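Local structure of orotidine 5'-phosphate decarboxylase (Methanocaldococcus jannaschii, 4LUI) at residues K44-Y54 and L71-F80; K126-S135 and A154-P165. The protein probably catalyses the decarboxylation of orotidine 5'-monophosphate to uridine 5'-monophosphate, the last step of de novo UMP synthesis. All coordinates share one frame; numbering follows the deposited sequence.

Overall arrangement
From the N terminus the chain first lays down strand 23-27 and helix 33-43, then enters contact 1, where strand 49-53 pairs with strand 75-82 after an excursion through helices 54-60 and 63-72. That loop is closed before contact 2 opens, so the two follow in series and neither nests nor crosses. Contact 2 pairs strand 127-131 with strand 161-163 across helix 147-157. All four strands belong to one closed eight-stranded parallel barrel, in which 102-106 separates the two pairs. The contact centres lie about 17 Å apart, on opposite sides of the chain's centre, yet E75 and K127 join them by a salt bridge at the N-terminal end of the barrel strands.

Contact 1 (K44-Y54 and L71-F80); sequences KDYVDAIKVGY and LCNKEVIADF
Neighbouring parallel strands of the TIM barrel, 49-53 and 75-80, meet here, with A49, K51, E75, I77 and D79 on one face and I50, V52, V76 and A78 on the other. The ladder alternates: I50 N gives to E75 O and I77 N to I50 O, then V52 N to I77 O and D79 N to V52 O. At the entrance to the strands, K74 folds its flexible chain, bent at chi2 (-75°) and chi4 (79°), against the turn that leads into strand 49-53. Its ammonium donates hydrogen bonds to two carbonyl oxygens, with NZ 2.6 Å from K44 O and 2.8 Å from V47 O, and a water links it to D48 OD1, while D48 OD2 is held by a salt bridge to K228. A methionine here would probably leave both carbonyls without their donor and the turn less firmly tied to the second strand. Beside it, I50 CD1 packs on C72 SG at 3.6 Å, an apolar pair suited to the barrel's outer layer, where V40 of helix 33-43 also touches both residues.

In this family the C-terminal ends of the barrel strands carry the active site, and K51 and D79 are predicted substrate-binding residues. K51 lays CG and CD beside D79 CB and bends at chi3 and chi4, bringing NZ within 2.8 Å of D79 OD2 in a salt bridge on its anti lone pair. D79 OD1 has its own salt bridge to K81, the predicted proton donor, so the carboxylate stands between two lysines.

Just beyond, Y54 and F80 form an offset stack, centroids 3.9 Å apart and planes at 13°. The CB of A78 sits over the opposite face of F80. Y54 also stacks on Y54 of the second subunit at the dimer interface.

Contact 2 (K126-S135 and A154-P165); sequences KKVIMVTEMS and AKKLKVDAIVAP
M130 reaches from its strand to helix 147-157, where it meets A154. From CB the chain runs out with CG anti to the backbone N (chi1 -179°) and stays extended through SD, turning only at chi3 (-56°). SD lies 4.0 Å from A154 CB, and the terminal CE reaches 3.7 Å from A154 CA, with L157 CD1 and V159 CG1 a little farther off. A long, unbranched, flexible side chain suits this place, since it can reach a helix that presents a small alanine.

The parallel strands are tied by M130 N to A161 O, V163 N to M130 O and T132 N to V163 O. Strand 127-131, helix 147-157 and strand 161-163 form a beta-alpha-beta crossover, one step round the TIM barrel. Before the regular pairing begins, D160 extends it with a side chain: its OD2 accepts V128 N at 2.8 Å, from above the carboxylate plane, while D160 N returns a bond to V128 O.

Toward the barrel interior, I129 CG2 touches V163 CG2 at 3.5 Å, two branched side chains crossing obliquely. Past the strand ends, P165 CD rests 3.6 Å from E133 CB, and P165 CG lies 3.8 Å from the CB of S135, a predicted substrate-binding residue. The carboxylate of E133 meanwhile forms a salt bridge with R171 and accepts a hydrogen bond from Q144.

Contact 1 (K44-Y54 and L71-F80)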
loop_
_atom_site.group_PDB
_atom_site.type_symbol
_atom_site.label_atom_id
_atom_site.label_comp_id
_atom_site.label_asym_id
_atom_site.label_seq_id
_atom_site.Cartn_x
_atom_site.Cartn_y
_atom_site.Cartn_z
ATOM N N LYS B 44 -18.290 -12.591 -15.408
ATOM C CA LYS B 44 -19.222 -11.952 -14.468
ATOM C C LYS B 44 -20.330 -12.864 -13.926
ATOM O O LYS B 44 -20.815 -12.660 -12.816
ATOM C CB LYS B 44 -19.832 -10.695 -15.092
ATOM C CG LYS B 44 -20.601 -10.967 -16.367
ATOM C CD LYS B 44 -21.156 -9.695 -16.995
ATOM C CE LYS B 44 -22.013 -10.033 -18.205
ATOM N NZ LYS B 44 -22.630 -8.826 -18.824
ATOM N N ASP B 45 -20.726 -13.873 -14.695
ATOM C CA ASP B 45 -21.811 -14.754 -14.271
ATOM C C ASP B 45 -21.360 -15.861 -13.311
ATOM O O ASP B 45 -22.190 -16.588 -12.762
ATOM C CB ASP B 45 -22.504 -15.387 -15.485
ATOM C CG ASP B 45 -23.238 -14.372 -16.339
ATOM O OD1 ASP B 45 -23.716 -13.355 -15.798
ATOM O OD2 ASP B 45 -23.348 -14.604 -17.563
ATOM N N TYR B 46 -20.054 -16.001 -13.116
ATOM C CA TYR B 46 -19.533 -17.080 -12.277
ATOM C C TYR B 46 -18.784 -16.605 -11.042
ATOM O O TYR B 46 -18.658 -17.343 -10.067
ATOM C CB TYR B 46 -18.629 -17.993 -13.098
ATOM C CG TYR B 46 -19.401 -18.747 -14.134
ATOM C CD1 TYR B 46 -20.216 -19.809 -13.772
ATOM C CD2 TYR B 46 -19.349 -18.381 -15.469
ATOM C CE1 TYR B 46 -20.944 -20.502 -14.725
ATOM C CE2 TYR B 46 -20.071 -19.065 -16.424
ATOM C CZ TYR B 46 -20.866 -20.123 -16.047
ATOM O OH TYR B 46 -21.582 -20.806 -17.001
ATOM N N VAL B 47 -18.276 -15.380 -11.078
ATOM C CA VAL B 47 -17.558 -14.851 -9.930
ATOM C C VAL B 47 -18.498 -14.035 -9.066
ATOM O O VAL B 47 -19.476 -13.474 -9.559
ATOM C CB VAL B 47 -16.337 -13.987 -10.350
ATOM C CG1 VAL B 47 -15.420 -14.791 -11.251
ATOM C CG2 VAL B 47 -16.794 -12.705 -11.052
ATOM N N ASP B 48 -18.208 -13.983 -7.770
ATOM C CA ASP B 48 -19.051 -13.240 -6.842
ATOM C C ASP B 48 -18.420 -11.896 -6.504
ATOM O O ASP B 48 -19.113 -10.965 -6.087
ATOM C CB ASP B 48 -19.273 -14.048 -5.564
ATOM C CG ASP B 48 -19.996 -15.340 -5.837
ATOM O OD1 ASP B 48 -21.187 -15.276 -6.221
ATOM O OD2 ASP B 48 -19.380 -16.415 -5.695
ATOM N N ALA B 49 -17.108 -11.802 -6.690
ATOM C CA ALA B 49 -16.380 -10.572 -6.385
ATOM C C ALA B 49 -15.159 -10.435 -7.276
ATOM O O ALA B 49 -14.626 -11.426 -7.767
ATOM C CB ALA B 49 -15.957 -10.539 -4.911
ATOM N N ILE B 50 -14.717 -9.198 -7.472
ATOM C CA ILE B 50 -13.504 -8.930 -8.236
ATOM C C ILE B 50 -12.564 -8.105 -7.371
ATOM O O ILE B 50 -12.978 -7.081 -6.817
ATOM C CB ILE B 50 -13.818 -8.165 -9.536
ATOM C CG1 ILE B 50 -14.751 -9.005 -10.426
ATOM C CG2 ILE B 50 -12.521 -7.826 -10.284
ATOM C CD1 ILE B 50 -15.258 -8.290 -11.640
ATOM N N LYS B 51 -11.319 -8.561 -7.240
ATOM C CA LYS B 51 -10.306 -7.869 -6.440
ATOM C C LYS B 51 -9.275 -7.238 -7.374
ATOM O O LYS B 51 -8.687 -7.920 -8.227
ATOM C CB LYS B 51 -9.636 -8.861 -5.470
ATOM C CG LYS B 51 -8.636 -8.243 -4.483
ATOM C CD LYS B 51 -8.095 -9.264 -3.459
ATOM C CE LYS B 51 -7.087 -10.238 -4.074
ATOM N NZ LYS B 51 -5.819 -9.573 -4.497
ATOM N N VAL B 52 -9.065 -5.936 -7.220
ATOM C CA VAL B 52 -8.114 -5.220 -8.055
ATOM C C VAL B 52 -7.026 -4.618 -7.182
ATOM O O VAL B 52 -7.282 -4.216 -6.038
ATOM C CB VAL B 52 -8.781 -4.119 -8.899
ATOM C CG1 VAL B 52 -9.751 -4.732 -9.923
ATOM C CG2 VAL B 52 -9.476 -3.107 -8.015
ATOM N N GLY B 53 -5.814 -4.566 -7.714
ATOM C CA GLY B 53 -4.703 -4.025 -6.948
ATOM C C GLY B 53 -4.076 -2.815 -7.599
ATOM O O GLY B 53 -4.497 -2.371 -8.664
ATOM N N TYR B 54 -3.035 -2.286 -6.958
ATOM C CA TYR B 54 -2.329 -1.126 -7.489
ATOM C C TYR B 54 -1.691 -1.249 -8.878
ATOM O O TYR B 54 -1.695 -0.275 -9.628
ATOM C CB TYR B 54 -1.295 -0.627 -6.478
ATOM C CG TYR B 54 -1.901 0.237 -5.378
ATOM C CD1 TYR B 54 -2.720 1.312 -5.699
ATOM C CD2 TYR B 54 -1.628 -0.006 -4.039
ATOM C CE1 TYR B 54 -3.258 2.121 -4.723
ATOM C CE2 TYR B 54 -2.163 0.814 -3.040
ATOM C CZ TYR B 54 -2.981 1.870 -3.405
ATOM O OH TYR B 54 -3.549 2.701 -2.454
ATOM N N LEU B 71 -19.886 -2.687 -15.547
ATOM C CA LEU B 71 -19.846 -3.911 -16.342
ATOM C C LEU B 71 -20.451 -5.167 -15.710
ATOM O O LEU B 71 -21.185 -5.889 -16.376
ATOM C CB LEU B 71 -18.400 -4.212 -16.751
ATOM C CG LEU B 71 -18.104 -4.481 -18.223
ATOM C CD1 LEU B 71 -18.523 -3.295 -19.079
ATOM C CD2 LEU B 71 -16.631 -4.784 -18.411
ATOM N N CYS B 72 -20.133 -5.450 -14.450
ATOM C CA CYS B 72 -20.425 -6.782 -13.904
ATOM C C CYS B 72 -21.475 -6.842 -12.798
ATOM O O CYS B 72 -22.000 -7.921 -12.500
ATOM C CB CYS B 72 -19.143 -7.455 -13.413
ATOM S SG CYS B 72 -18.453 -6.737 -11.912
ATOM N N ASN B 73 -21.763 -5.699 -12.184
ATOM C CA ASN B 73 -22.718 -5.614 -11.079
ATOM C C ASN B 73 -22.368 -6.514 -9.893
ATOM O O ASN B 73 -23.241 -6.917 -9.125
ATOM C CB ASN B 73 -24.143 -5.897 -11.564
ATOM C CG ASN B 73 -25.183 -5.188 -10.733
ATOM O OD1 ASN B 73 -24.881 -4.202 -10.059
ATOM N ND2 ASN B 73 -26.416 -5.683 -10.773
ATOM N N LYS B 74 -21.086 -6.833 -9.756
ATOM C CA LYS B 74 -20.617 -7.630 -8.631
ATOM C C LYS B 74 -19.686 -6.779 -7.764
ATOM O O LYS B 74 -19.215 -5.717 -8.178
ATOM C CB LYS B 74 -19.893 -8.896 -9.111
ATOM C CG LYS B 74 -20.739 -9.840 -9.983
ATOM C CD LYS B 74 -21.750 -10.618 -9.155
ATOM C CE LYS B 74 -22.681 -11.464 -10.038
ATOM N NZ LYS B 74 -22.055 -12.734 -10.509
ATOM N N GLU B 75 -19.429 -7.271 -6.563
ATOM C CA GLU B 75 -18.632 -6.579 -5.563
ATOM C C GLU B 75 -17.197 -6.363 -6.035
ATOM O O GLU B 75 -16.542 -7.307 -6.456
ATOM C CB GLU B 75 -18.632 -7.436 -4.302
ATOM C CG GLU B 75 -17.838 -6.897 -3.151
ATOM C CD GLU B 75 -18.023 -7.749 -1.915
ATOM O OE1 GLU B 75 -18.032 -9.001 -2.041
ATOM O OE2 GLU B 75 -18.186 -7.164 -0.826
ATOM N N VAL B 76 -16.695 -5.135 -5.946
ATOM C CA VAL B 76 -15.304 -4.859 -6.318
ATOM C C VAL B 76 -14.504 -4.439 -5.091
ATOM O O VAL B 76 -14.860 -3.476 -4.404
ATOM C CB VAL B 76 -15.204 -3.777 -7.407
ATOM C CG1 VAL B 76 -13.739 -3.407 -7.681
ATOM C CG2 VAL B 76 -15.887 -4.264 -8.678
ATOM N N ILE B 77 -13.426 -5.169 -4.822
ATOM C CA ILE B 77 -12.596 -4.947 -3.636
ATOM C C ILE B 77 -11.232 -4.423 -4.051
ATOM O O ILE B 77 -10.592 -4.994 -4.928
ATOM C CB ILE B 77 -12.370 -6.260 -2.859
ATOM C CG1 ILE B 77 -13.706 -6.867 -2.416
ATOM C CG2 ILE B 77 -11.441 -6.042 -1.659
ATOM C CD1 ILE B 77 -14.617 -5.902 -1.690
ATOM N N ALA B 78 -10.795 -3.330 -3.435
ATOM C CA ALA B 78 -9.494 -2.748 -3.761
ATOM C C ALA B 78 -8.422 -3.255 -2.813
ATOM O O ALA B 78 -8.427 -2.924 -1.622
ATOM C CB ALA B 78 -9.563 -1.237 -3.722
ATOM N N ASP B 79 -7.509 -4.065 -3.343
ATOM C CA ASP B 79 -6.470 -4.662 -2.522
ATOM C C ASP B 79 -5.288 -3.698 -2.491
ATOM O O ASP B 79 -4.299 -3.869 -3.210
ATOM C CB ASP B 79 -6.070 -6.020 -3.090
ATOM C CG ASP B 79 -5.160 -6.803 -2.163
ATOM O OD1 ASP B 79 -4.801 -6.279 -1.080
ATOM O OD2 ASP B 79 -4.792 -7.939 -2.531
ATOM N N PHE B 80 -5.418 -2.665 -1.660
ATOM C CA PHE B 80 -4.464 -1.558 -1.654
ATOM C C PHE B 80 -3.536 -1.587 -0.441
ATOM O O PHE B 80 -2.691 -0.693 -0.282
ATOM C CB PHE B 80 -5.224 -0.239 -1.681
ATOM C CG PHE B 80 -5.788 0.117 -3.030
ATOM C CD1 PHE B 80 -5.615 -0.718 -4.126
ATOM C CD2 PHE B 80 -6.489 1.304 -3.199
ATOM C CE1 PHE B 80 -6.140 -0.377 -5.384
ATOM C CE2 PHE B 80 -7.003 1.662 -4.446
ATOM C CZ PHE B 80 -6.835 0.814 -5.543
HETATM O O HOH W 1 -22.612 -13.681 -7.633
HETATM O O HOH W 2 -21.600 -8.970 -5.600
HETATM O O HOH W 3 -1.978 -3.818 -4.708
HETATM O O HOH W 4 -2.828 2.120 0.110
#

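Contact 2 (K126-S135 and A154-P165)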
loop_
_atom_site.group_PDB
_atom_site.type_symbol
_atom_site.label_atom_id
_atom_site.label_comp_id
_atom_site.label_asym_id
_atom_site.label_seq_id
_atom_site.Cartn_x
_atom_site.Cartn_y
_atom_site.Cartn_z
ATOM N N LYS B 126 -19.888 0.628 2.989
ATOM C CA LYS B 126 -18.922 -0.184 2.271
ATOM C C LYS B 126 -17.996 -0.891 3.255
ATOM O O LYS B 126 -18.086 -0.656 4.468
ATOM C CB LYS B 126 -18.188 0.658 1.220
ATOM C CG LYS B 126 -19.129 1.028 0.060
ATOM C CD LYS B 126 -18.486 1.897 -0.989
ATOM C CE LYS B 126 -19.402 1.985 -2.204
ATOM N NZ LYS B 126 -18.788 2.748 -3.316
ATOM N N LYS B 127 -17.153 -1.781 2.741
ATOM C CA LYS B 127 -16.410 -2.722 3.573
ATOM C C LYS B 127 -14.942 -2.367 3.808
ATOM O O LYS B 127 -14.243 -1.857 2.916
ATOM C CB LYS B 127 -16.468 -4.127 2.973
ATOM C CG LYS B 127 -17.849 -4.738 2.901
ATOM C CD LYS B 127 -17.759 -6.124 2.278
ATOM C CE LYS B 127 -19.131 -6.763 2.153
ATOM N NZ LYS B 127 -19.001 -8.067 1.452
ATOM N N VAL B 128 -14.484 -2.685 5.011
ATOM C CA VAL B 128 -13.057 -2.657 5.343
ATOM C C VAL B 128 -12.596 -4.076 5.692
ATOM O O VAL B 128 -13.232 -4.775 6.475
ATOM C CB VAL B 128 -12.796 -1.728 6.523
ATOM C CG1 VAL B 128 -11.301 -1.704 6.891
ATOM C CG2 VAL B 128 -13.295 -0.349 6.202
ATOM N N ILE B 129 -11.492 -4.495 5.092
ATOM C CA ILE B 129 -11.016 -5.857 5.205
ATOM C C ILE B 129 -9.573 -5.769 5.695
ATOM O O ILE B 129 -8.771 -5.047 5.116
ATOM C CB ILE B 129 -11.059 -6.532 3.821
ATOM C CG1 ILE B 129 -12.516 -6.645 3.328
ATOM C CG2 ILE B 129 -10.362 -7.876 3.843
ATOM C CD1 ILE B 129 -12.651 -6.776 1.816
ATOM N N MET B 130 -9.242 -6.467 6.772
ATOM C CA MET B 130 -7.891 -6.349 7.332
ATOM C C MET B 130 -7.010 -7.543 6.979
ATOM O O MET B 130 -7.419 -8.695 7.158
ATOM C CB MET B 130 -7.951 -6.226 8.862
ATOM C CG MET B 130 -6.558 -6.074 9.489
ATOM S SD MET B 130 -6.565 -6.239 11.287
ATOM C CE MET B 130 -7.753 -4.971 11.683
ATOM N N VAL B 131 -5.794 -7.271 6.507
ATOM C CA VAL B 131 -4.805 -8.331 6.371
ATOM C C VAL B 131 -4.308 -8.708 7.756
ATOM O O VAL B 131 -3.726 -7.874 8.452
ATOM C CB VAL B 131 -3.577 -7.857 5.590
ATOM C CG1 VAL B 131 -2.557 -8.992 5.495
ATOM C CG2 VAL B 131 -3.970 -7.402 4.209
ATOM N N THR B 132 -4.515 -9.957 8.158
ATOM C CA THR B 132 -4.012 -10.400 9.458
ATOM C C THR B 132 -2.813 -11.332 9.338
ATOM O O THR B 132 -2.106 -11.569 10.319
ATOM C CB THR B 132 -5.081 -11.129 10.302
ATOM O OG1 THR B 132 -5.461 -12.350 9.649
ATOM C CG2 THR B 132 -6.320 -10.237 10.538
ATOM N N GLU B 133 -2.585 -11.873 8.147
ATOM C CA GLU B 133 -1.587 -12.928 7.983
ATOM C C GLU B 133 -1.247 -13.066 6.498
ATOM O O GLU B 133 -2.129 -12.972 5.656
ATOM C CB GLU B 133 -2.157 -14.234 8.559
ATOM C CG GLU B 133 -1.160 -15.361 8.775
ATOM C CD GLU B 133 -1.643 -16.377 9.811
ATOM O OE1 GLU B 133 -2.464 -16.007 10.683
ATOM O OE2 GLU B 133 -1.186 -17.541 9.761
ATOM N N MET B 134 0.033 -13.261 6.194
ATOM C CA MET B 134 0.512 -13.324 4.820
ATOM C C MET B 134 1.390 -14.555 4.644
ATOM O O MET B 134 1.888 -15.119 5.627
ATOM C CB MET B 134 1.271 -12.044 4.461
ATOM C CG MET B 134 0.366 -10.807 4.445
ATOM S SD MET B 134 1.276 -9.335 3.952
ATOM C CE MET B 134 1.428 -9.621 2.185
ATOM N N SER B 135 1.584 -14.981 3.402
ATOM C CA SER B 135 2.211 -16.282 3.167
ATOM C C SER B 135 3.551 -16.228 2.447
ATOM O O SER B 135 4.151 -17.267 2.183
ATOM C CB SER B 135 1.254 -17.202 2.406
ATOM O OG SER B 135 0.973 -16.666 1.134
ATOM N N ALA B 154 -8.866 -7.355 14.545
ATOM C CA ALA B 154 -9.929 -7.374 13.540
ATOM C C ALA B 154 -11.287 -7.615 14.215
ATOM O O ALA B 154 -12.281 -6.954 13.898
ATOM C CB ALA B 154 -9.657 -8.450 12.507
ATOM N N LYS B 155 -11.313 -8.541 15.170
ATOM C CA LYS B 155 -12.542 -8.822 15.913
ATOM C C LYS B 155 -12.980 -7.625 16.762
ATOM O O LYS B 155 -14.163 -7.269 16.780
ATOM C CB LYS B 155 -12.371 -10.063 16.793
ATOM C CG LYS B 155 -13.570 -10.350 17.697
ATOM C CD LYS B 155 -13.489 -11.741 18.316
ATOM C CE LYS B 155 -12.250 -11.909 19.169
ATOM N NZ LYS B 155 -12.036 -13.329 19.601
ATOM N N LYS B 156 -12.023 -7.013 17.459
ATOM C CA LYS B 156 -12.303 -5.861 18.322
ATOM C C LYS B 156 -12.891 -4.694 17.533
ATOM O O LYS B 156 -13.895 -4.093 17.944
ATOM C CB LYS B 156 -11.021 -5.408 19.028
ATOM C CG LYS B 156 -11.187 -4.160 19.874
ATOM C CD LYS B 156 -9.847 -3.676 20.409
ATOM C CE LYS B 156 -10.021 -2.393 21.213
ATOM N NZ LYS B 156 -8.732 -1.865 21.741
ATOM N N LEU B 157 -12.273 -4.386 16.396
ATOM C CA LEU B 157 -12.701 -3.259 15.569
ATOM C C LEU B 157 -13.922 -3.565 14.704
ATOM O O LEU B 157 -14.497 -2.659 14.103
ATOM C CB LEU B 157 -11.554 -2.790 14.671
ATOM C CG LEU B 157 -10.304 -2.282 15.394
ATOM C CD1 LEU B 157 -9.224 -1.892 14.380
ATOM C CD2 LEU B 157 -10.644 -1.110 16.311
ATOM N N LYS B 158 -14.322 -4.833 14.651
ATOM C CA LYS B 158 -15.480 -5.239 13.864
ATOM C C LYS B 158 -15.310 -4.879 12.387
ATOM O O LYS B 158 -16.209 -4.303 11.769
ATOM C CB LYS B 158 -16.777 -4.613 14.400
ATOM C CG LYS B 158 -17.151 -4.975 15.830
ATOM C CD LYS B 158 -18.433 -4.243 16.221
ATOM C CE LYS B 158 -18.708 -4.296 17.721
ATOM N NZ LYS B 158 -18.991 -5.672 18.181
ATOM N N VAL B 159 -14.155 -5.199 11.817
ATOM C CA VAL B 159 -13.999 -5.039 10.380
ATOM C C VAL B 159 -14.910 -6.050 9.678
ATOM O O VAL B 159 -15.451 -6.968 10.307
ATOM C CB VAL B 159 -12.530 -5.203 9.936
ATOM C CG1 VAL B 159 -11.658 -4.102 10.543
ATOM C CG2 VAL B 159 -12.000 -6.562 10.336
ATOM N N ASP B 160 -15.102 -5.876 8.378
ATOM C CA ASP B 160 -16.048 -6.703 7.639
ATOM C C ASP B 160 -15.526 -8.098 7.322
ATOM O O ASP B 160 -16.315 -9.042 7.199
ATOM C CB ASP B 160 -16.472 -5.995 6.353
ATOM C CG ASP B 160 -17.180 -4.697 6.626
ATOM O OD1 ASP B 160 -18.422 -4.715 6.752
ATOM O OD2 ASP B 160 -16.494 -3.667 6.751
ATOM N N ALA B 161 -14.207 -8.217 7.162
ATOM C CA ALA B 161 -13.587 -9.492 6.815
ATOM C C ALA B 161 -12.090 -9.414 7.045
ATOM O O ALA B 161 -11.540 -8.328 7.228
ATOM C CB ALA B 161 -13.861 -9.851 5.347
ATOM N N ILE B 162 -11.430 -10.566 7.022
ATOM C CA ILE B 162 -9.971 -10.586 7.076
ATOM C C ILE B 162 -9.404 -11.355 5.891
ATOM O O ILE B 162 -10.085 -12.201 5.281
ATOM C CB ILE B 162 -9.458 -11.215 8.386
ATOM C CG1 ILE B 162 -9.983 -12.638 8.547
ATOM C CG2 ILE B 162 -9.889 -10.377 9.582
ATOM C CD1 ILE B 162 -9.384 -13.355 9.744
ATOM N N VAL B 163 -8.144 -11.056 5.582
ATOM C CA VAL B 163 -7.396 -11.753 4.541
ATOM C C VAL B 163 -6.326 -12.569 5.250
ATOM O O VAL B 163 -5.585 -12.039 6.069
ATOM C CB VAL B 163 -6.714 -10.753 3.597
ATOM C CG1 VAL B 163 -5.729 -11.469 2.686
ATOM C CG2 VAL B 163 -7.744 -10.018 2.783
ATOM N N ALA B 164 -6.270 -13.862 4.952
ATOM C CA ALA B 164 -5.307 -14.758 5.581
ATOM C C ALA B 164 -5.066 -15.951 4.657
ATOM O O ALA B 164 -5.891 -16.242 3.785
ATOM C CB ALA B 164 -5.814 -15.217 6.951
ATOM N N PRO B 165 -3.916 -16.620 4.810
ATOM C CA PRO B 165 -3.550 -17.719 3.912
ATOM C C PRO B 165 -4.241 -19.045 4.213
ATOM O O PRO B 165 -4.732 -19.265 5.324
ATOM C CB PRO B 165 -2.040 -17.880 4.157
ATOM C CG PRO B 165 -1.610 -16.614 4.805
ATOM C CD PRO B 165 -2.774 -16.204 5.642
#